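Long-range contacts in COG3291: FOG: PKD repeat (Clostridium thermocellum, PDB 1WMX), which probably binds cellulose through this family 30 carbohydrate-binding module, the N-terminal part of CelJ, a large enzyme thought to act as a cellulase: residues B[37-42]-B[49-54]; B[100-105]-B[158-163]. All blocks are in the same frame, centred on the assembly; numbering follows the deposited sequence.

Contact 1. Residues B[37-42]-B[49-54]; sequences LPVDTT and PTLRLN
Leu37 and Leu51 meet at about a right angle on the buried side of this antiparallel pairing, with CB of Leu37 3.6 Å from CD1 of Leu51. Leu68 of strand 64-69 also touches Leu51, so this end is closely packed. Three backbone bonds hold the short strand 39-40 against 49-54: Arg52 N to Pro38 O, and the reciprocal pair formed by Asp40 N with Thr50 O and Thr50 N with Asp40 O. Asp40 and Arg52 are closely packed too, though their salt bridge is weak: CG of Arg52 is anti to the backbone N (chi1 -177°) and the chain bends at chi3 (-44°), bringing NE to 3.3 Å from Asp40 OD1. The carboxylate and guanidinium planes stand nearly perpendicular; Asp40 OD1 also binds Trp171 NE1, and Arg52 NH1 pairs with Glu31. The loose, solvent side lies at exposed Thr41 and Thr42, where the chain turns a corner. Thr42 grips Asp40 OD2 twice, through N at 3.1 Å, which makes an Asx turn, and OG1 at 2.7 Å. Strand 39-40 thus pairs with 48-55 at the edge of one of two facing antiparallel sheets, the beta-sandwich build common among carbohydrate-binding modules.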
loop_
_atom_site.group_PDB
_atom_site.type_symbol
_atom_site.label_atom_id
_atom_site.label_comp_id
_atom_site.label_asym_id
_atom_site.label_seq_id
_atom_site.Cartn_x
_atom_site.Cartn_y
_atom_site.Cartn_z
ATOM N N LEU B 37 17.218 -2.041 7.078
ATOM C CA LEU B 37 18.321 -1.353 6.438
ATOM C C LEU B 37 19.639 -1.456 7.202
ATOM O O LEU B 37 19.681 -1.349 8.425
ATOM C CB LEU B 37 17.949 0.119 6.221
ATOM C CG LEU B 37 17.456 0.538 4.825
ATOM C CD1 LEU B 37 16.657 -0.565 4.155
ATOM C CD2 LEU B 37 16.629 1.804 4.967
ATOM N N PRO B 38 20.740 -1.680 6.477
ATOM C CA PRO B 38 22.033 -1.781 7.151
ATOM C C PRO B 38 22.544 -0.390 7.548
ATOM O O PRO B 38 22.230 0.603 6.895
ATOM C CB PRO B 38 22.914 -2.444 6.099
ATOM C CG PRO B 38 22.367 -1.879 4.806
ATOM C CD PRO B 38 20.865 -1.911 5.021
ATOM N N VAL B 39 23.307 -0.322 8.634
ATOM C CA VAL B 39 23.870 0.940 9.103
ATOM C C VAL B 39 25.324 1.007 8.644
ATOM O O VAL B 39 26.145 0.156 8.998
ATOM C CB VAL B 39 23.794 1.064 10.649
ATOM C CG1 VAL B 39 24.438 2.376 11.111
ATOM C CG2 VAL B 39 22.340 1.023 11.093
ATOM N N ASP B 40 25.622 2.021 7.841
ATOM C CA ASP B 40 26.954 2.216 7.301
ATOM C C ASP B 40 27.829 2.962 8.300
ATOM O O ASP B 40 27.527 4.087 8.696
ATOM C CB ASP B 40 26.851 2.981 5.981
ATOM C CG ASP B 40 27.993 2.680 5.045
ATOM O OD1 ASP B 40 27.805 2.823 3.813
ATOM O OD2 ASP B 40 29.079 2.303 5.538
ATOM N N THR B 41 28.908 2.311 8.709
ATOM C CA THR B 41 29.826 2.888 9.671
ATOM C C THR B 41 31.042 3.494 8.976
ATOM O O THR B 41 31.875 4.140 9.607
ATOM C CB THR B 41 30.284 1.823 10.679
ATOM O OG1 THR B 41 31.064 2.444 11.702
ATOM C CG2 THR B 41 31.126 0.759 9.991
ATOM N N THR B 42 31.140 3.290 7.667
ATOM C CA THR B 42 32.253 3.844 6.911
ATOM C C THR B 42 31.872 5.195 6.298
ATOM O O THR B 42 32.640 6.152 6.393
ATOM C CB THR B 42 32.737 2.859 5.823
ATOM O OG1 THR B 42 31.673 2.577 4.910
ATOM C CG2 THR B 42 33.191 1.559 6.471
ATOM N N PRO B 49 27.224 7.407 11.984
ATOM C CA PRO B 49 27.000 6.460 10.892
ATOM C C PRO B 49 25.718 6.809 10.148
ATOM O O PRO B 49 24.851 7.510 10.669
ATOM C CB PRO B 49 26.928 5.112 11.612
ATOM C CG PRO B 49 26.392 5.476 12.955
ATOM C CD PRO B 49 27.175 6.729 13.288
ATOM N N THR B 50 25.599 6.317 8.921
ATOM C CA THR B 50 24.430 6.612 8.122
ATOM C C THR B 50 23.580 5.380 7.814
ATOM O O THR B 50 23.988 4.245 8.066
ATOM C CB THR B 50 24.856 7.291 6.826
ATOM O OG1 THR B 50 25.686 6.399 6.078
ATOM C CG2 THR B 50 25.653 8.562 7.135
ATOM N N LEU B 51 22.383 5.616 7.288
ATOM C CA LEU B 51 21.480 4.538 6.931
ATOM C C LEU B 51 21.599 4.325 5.419
ATOM O O LEU B 51 21.339 5.233 4.630
ATOM C CB LEU B 51 20.059 4.927 7.320
ATOM C CG LEU B 51 19.025 3.808 7.333
ATOM C CD1 LEU B 51 19.475 2.686 8.276
ATOM C CD2 LEU B 51 17.685 4.381 7.762
ATOM N N ARG B 52 21.999 3.123 5.018
ATOM C CA ARG B 52 22.193 2.794 3.601
ATOM C C ARG B 52 21.015 2.124 2.898
ATOM O O ARG B 52 20.587 1.033 3.285
ATOM C CB ARG B 52 23.433 1.898 3.445
ATOM C CG ARG B 52 23.797 1.531 1.985
ATOM C CD ARG B 52 24.687 0.275 1.953
ATOM N NE ARG B 52 25.713 0.373 2.978
ATOM C CZ ARG B 52 26.182 -0.636 3.699
ATOM N NH1 ARG B 52 25.732 -1.875 3.517
ATOM N NH2 ARG B 52 27.077 -0.382 4.646
ATOM N N LEU B 53 20.508 2.783 1.856
ATOM C CA LEU B 53 19.417 2.251 1.041
ATOM C C LEU B 53 20.122 1.789 -0.236
ATOM O O LEU B 53 20.409 2.590 -1.136
ATOM C CB LEU B 53 18.392 3.336 0.729
ATOM C CG LEU B 53 17.228 2.936 -0.183
ATOM C CD1 LEU B 53 16.419 1.830 0.473
ATOM C CD2 LEU B 53 16.339 4.152 -0.461
ATOM N N ASN B 54 20.389 0.493 -0.317
ATOM C CA ASN B 54 21.144 -0.063 -1.430
ATOM C C ASN B 54 20.443 -1.100 -2.312
ATOM O O ASN B 54 20.292 -2.266 -1.931
ATOM C CB ASN B 54 22.437 -0.653 -0.866
ATOM C CG ASN B 54 23.366 -1.182 -1.937
ATOM O OD1 ASN B 54 24.201 -2.043 -1.663
ATOM N ND2 ASN B 54 23.242 -0.658 -3.155
#

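Contact 2. Residues B[100-105]-B[158-163]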
loop_
_atom_site.group_PDB
_atom_site.type_symbol
_atom_site.label_atom_id
_atom_site.label_comp_id
_atom_site.label_asym_id
_atom_site.label_seq_id
_atom_site.Cartn_x
_atom_site.Cartn_y
_atom_site.Cartn_z
ATOM N N PHE B 100 13.399 7.694 -5.815
ATOM C CA PHE B 100 12.540 6.613 -5.306
ATOM C C PHE B 100 11.344 7.212 -4.560
ATOM O O PHE B 100 11.277 8.418 -4.317
ATOM C CB PHE B 100 13.351 5.709 -4.365
ATOM C CG PHE B 100 14.120 6.478 -3.301
ATOM C CD1 PHE B 100 13.460 6.939 -2.163
ATOM C CD2 PHE B 100 15.485 6.729 -3.460
ATOM C CE1 PHE B 100 14.157 7.657 -1.186
ATOM C CE2 PHE B 100 16.187 7.450 -2.485
ATOM C CZ PHE B 100 15.521 7.916 -1.347
ATOM N N VAL B 101 10.402 6.357 -4.205
ATOM C CA VAL B 101 9.196 6.800 -3.495
ATOM C C VAL B 101 9.466 6.939 -2.000
ATOM O O VAL B 101 10.167 6.130 -1.398
ATOM C CB VAL B 101 8.068 5.809 -3.689
ATOM C CG1 VAL B 101 6.786 6.289 -3.003
ATOM C CG2 VAL B 101 7.770 5.593 -5.169
ATOM N N ILE B 102 8.897 7.975 -1.417
ATOM C CA ILE B 102 9.052 8.242 0.017
ATOM C C ILE B 102 7.724 8.753 0.568
ATOM O O ILE B 102 7.046 9.565 -0.069
ATOM C CB ILE B 102 10.155 9.290 0.244
ATOM C CG1 ILE B 102 10.355 9.574 1.742
ATOM C CG2 ILE B 102 9.833 10.615 -0.452
ATOM C CD1 ILE B 102 11.626 10.364 2.063
ATOM N N GLY B 103 7.355 8.270 1.747
ATOM C CA GLY B 103 6.087 8.688 2.372
ATOM C C GLY B 103 5.898 8.062 3.755
ATOM O O GLY B 103 6.861 7.663 4.410
ATOM N N PHE B 104 4.634 7.997 4.171
ATOM C CA PHE B 104 4.255 7.426 5.479
ATOM C C PHE B 104 3.090 6.442 5.320
ATOM O O PHE B 104 2.367 6.459 4.324
ATOM C CB PHE B 104 3.828 8.536 6.441
ATOM C CG PHE B 104 4.976 9.449 6.834
ATOM C CD1 PHE B 104 5.781 9.129 7.931
ATOM C CD2 PHE B 104 5.229 10.605 6.098
ATOM C CE1 PHE B 104 6.846 9.966 8.287
ATOM C CE2 PHE B 104 6.291 11.440 6.448
ATOM C CZ PHE B 104 7.102 11.121 7.544
ATOM N N ARG B 105 2.940 5.605 6.322
ATOM C CA ARG B 105 1.886 4.578 6.371
ATOM C C ARG B 105 1.258 4.646 7.743
ATOM O O ARG B 105 1.945 4.886 8.740
ATOM C CB ARG B 105 2.564 3.255 6.131
ATOM C CG ARG B 105 1.744 1.985 6.037
ATOM C CD ARG B 105 2.810 0.932 5.961
ATOM N NE ARG B 105 2.526 -0.378 5.436
ATOM C CZ ARG B 105 2.783 -0.790 4.191
ATOM N NH1 ARG B 105 3.252 0.040 3.241
ATOM N NH2 ARG B 105 2.667 -2.065 3.845
ATOM N N LEU B 158 7.489 5.204 8.307
ATOM C CA LEU B 158 8.041 5.938 7.185
ATOM C C LEU B 158 8.314 4.900 6.139
ATOM O O LEU B 158 8.589 3.728 6.490
ATOM C CB LEU B 158 9.284 6.683 7.674
ATOM C CG LEU B 158 10.259 7.077 6.572
ATOM C CD1 LEU B 158 9.713 8.153 5.632
ATOM C CD2 LEU B 158 11.571 7.638 7.129
ATOM N N VAL B 159 8.225 5.336 4.893
ATOM C CA VAL B 159 8.390 4.408 3.777
ATOM C C VAL B 159 9.283 4.971 2.668
ATOM O O VAL B 159 9.078 6.075 2.163
ATOM C CB VAL B 159 7.005 4.096 3.206
ATOM C CG1 VAL B 159 6.949 2.749 2.494
ATOM C CG2 VAL B 159 5.913 4.041 4.289
ATOM N N PHE B 160 10.065 3.937 2.148
ATOM C CA PHE B 160 10.907 4.150 0.964
ATOM C C PHE B 160 10.411 3.050 0.032
ATOM O O PHE B 160 10.100 1.945 0.485
ATOM C CB PHE B 160 12.399 3.919 1.249
ATOM C CG PHE B 160 12.998 4.899 2.218
ATOM C CD1 PHE B 160 14.089 4.534 3.003
ATOM C CD2 PHE B 160 12.457 6.175 2.368
ATOM C CE1 PHE B 160 14.633 5.423 3.929
ATOM C CE2 PHE B 160 12.993 7.068 3.289
ATOM C CZ PHE B 160 14.084 6.693 4.073
ATOM N N SER B 161 10.346 3.332 -1.262
ATOM C CA SER B 161 9.849 2.334 -2.187
ATOM C C SER B 161 10.306 2.556 -3.627
ATOM O O SER B 161 10.666 3.671 -4.028
ATOM C CB SER B 161 8.322 2.308 -2.112
ATOM O OG SER B 161 7.807 1.202 -2.816
ATOM N N LYS B 162 10.275 1.474 -4.397
ATOM C CA LYS B 162 10.693 1.498 -5.785
ATOM C C LYS B 162 10.003 2.560 -6.617
ATOM O O LYS B 162 8.797 2.777 -6.505
ATOM C CB LYS B 162 10.459 0.125 -6.423
ATOM C CG LYS B 162 10.701 0.071 -7.922
ATOM C CD LYS B 162 10.474 -1.332 -8.448
ATOM C CE LYS B 162 10.630 -1.397 -9.951
ATOM N NZ LYS B 162 9.612 -0.550 -10.634
ATOM N N ARG B 163 10.792 3.215 -7.460
ATOM C CA ARG B 163 10.303 4.240 -8.370
ATOM C C ARG B 163 10.606 3.675 -9.765
ATOM O O ARG B 163 9.701 3.371 -10.540
ATOM C CB ARG B 163 11.065 5.538 -8.128
ATOM C CG ARG B 163 10.945 6.580 -9.217
ATOM C CD ARG B 163 9.557 7.169 -9.333
ATOM N NE ARG B 163 9.621 8.505 -9.916
ATOM C CZ ARG B 163 8.765 8.978 -10.814
ATOM N NH1 ARG B 163 7.764 8.218 -11.246
ATOM N NH2 ARG B 163 8.908 10.216 -11.277
#
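Val101 and Ser161 exchange two backbone hydrogen bonds, Val101 N to Ser161 O at 2.7 Å and Ser161 N to Val101 O at 2.8 Å, and Gly103 and Val159 form a second reciprocal pair. In the latter, Gly103 N lies in the carbonyl plane of Val159 O, whereas Val159 N meets Gly103 O from above its plane, 40° out of it. Three of these oxygens also receive CA-H contacts, the shortest from Ile102 CA to Val159 O at 3.0 Å. In strand 101-105 the peptide groups of Ile102 and Phe104 bond to Thr121 and Val119 of the neighbouring strand 118-122. Ser161 OG makes a weak bond to Trp64 O.

Apolar side chains cover the face carrying Ile102, Phe104, Leu158 and Phe160. Ile102 runs beside Phe160, with Ile102 CD1 3.8 Å from Phe160 CE2 at the ring edge. Leu158 CD1 lies over one face of Phe104, offset toward its rim. Phe100 has CG between the backbone N and the carbonyl carbon (chi1 50°), and its ring turns an edge toward the face of Phe160, with planes at 60°. The two arginine ends find partners beyond the pairing: Arg105 NH1 forms a salt bridge with Asp118, and Arg163 NE with Asp99. Polarity is therefore divided by position, with peptide groups paired between strands, the aromatic face given to apolar contacts, and the arginine charges met by carboxylates outside the interface.

Read from the N terminus, contact 1 closes first: the chain leaves 37-42, makes a short excursion through strand 44-45 and returns as 49-54. Contact 2 opens later, at 100-105, and closes a long loop at 158-163 after 52 residues that include strands 118-122 and 134-139 and helix 140-143. The two loops are therefore in series, neither nested nor crossed. Contact 1 pairs strands of the seven-stranded antiparallel sheet; contact 2 pairs the middle strand of the five-stranded sheet with its neighbour. Their centres lie about 17 Å apart, yet the sheets meet in the interior, where Leu53 CD2 packs 3.9 Å from Phe100 CE2, and Leu37 and Leu53 both touch Phe160.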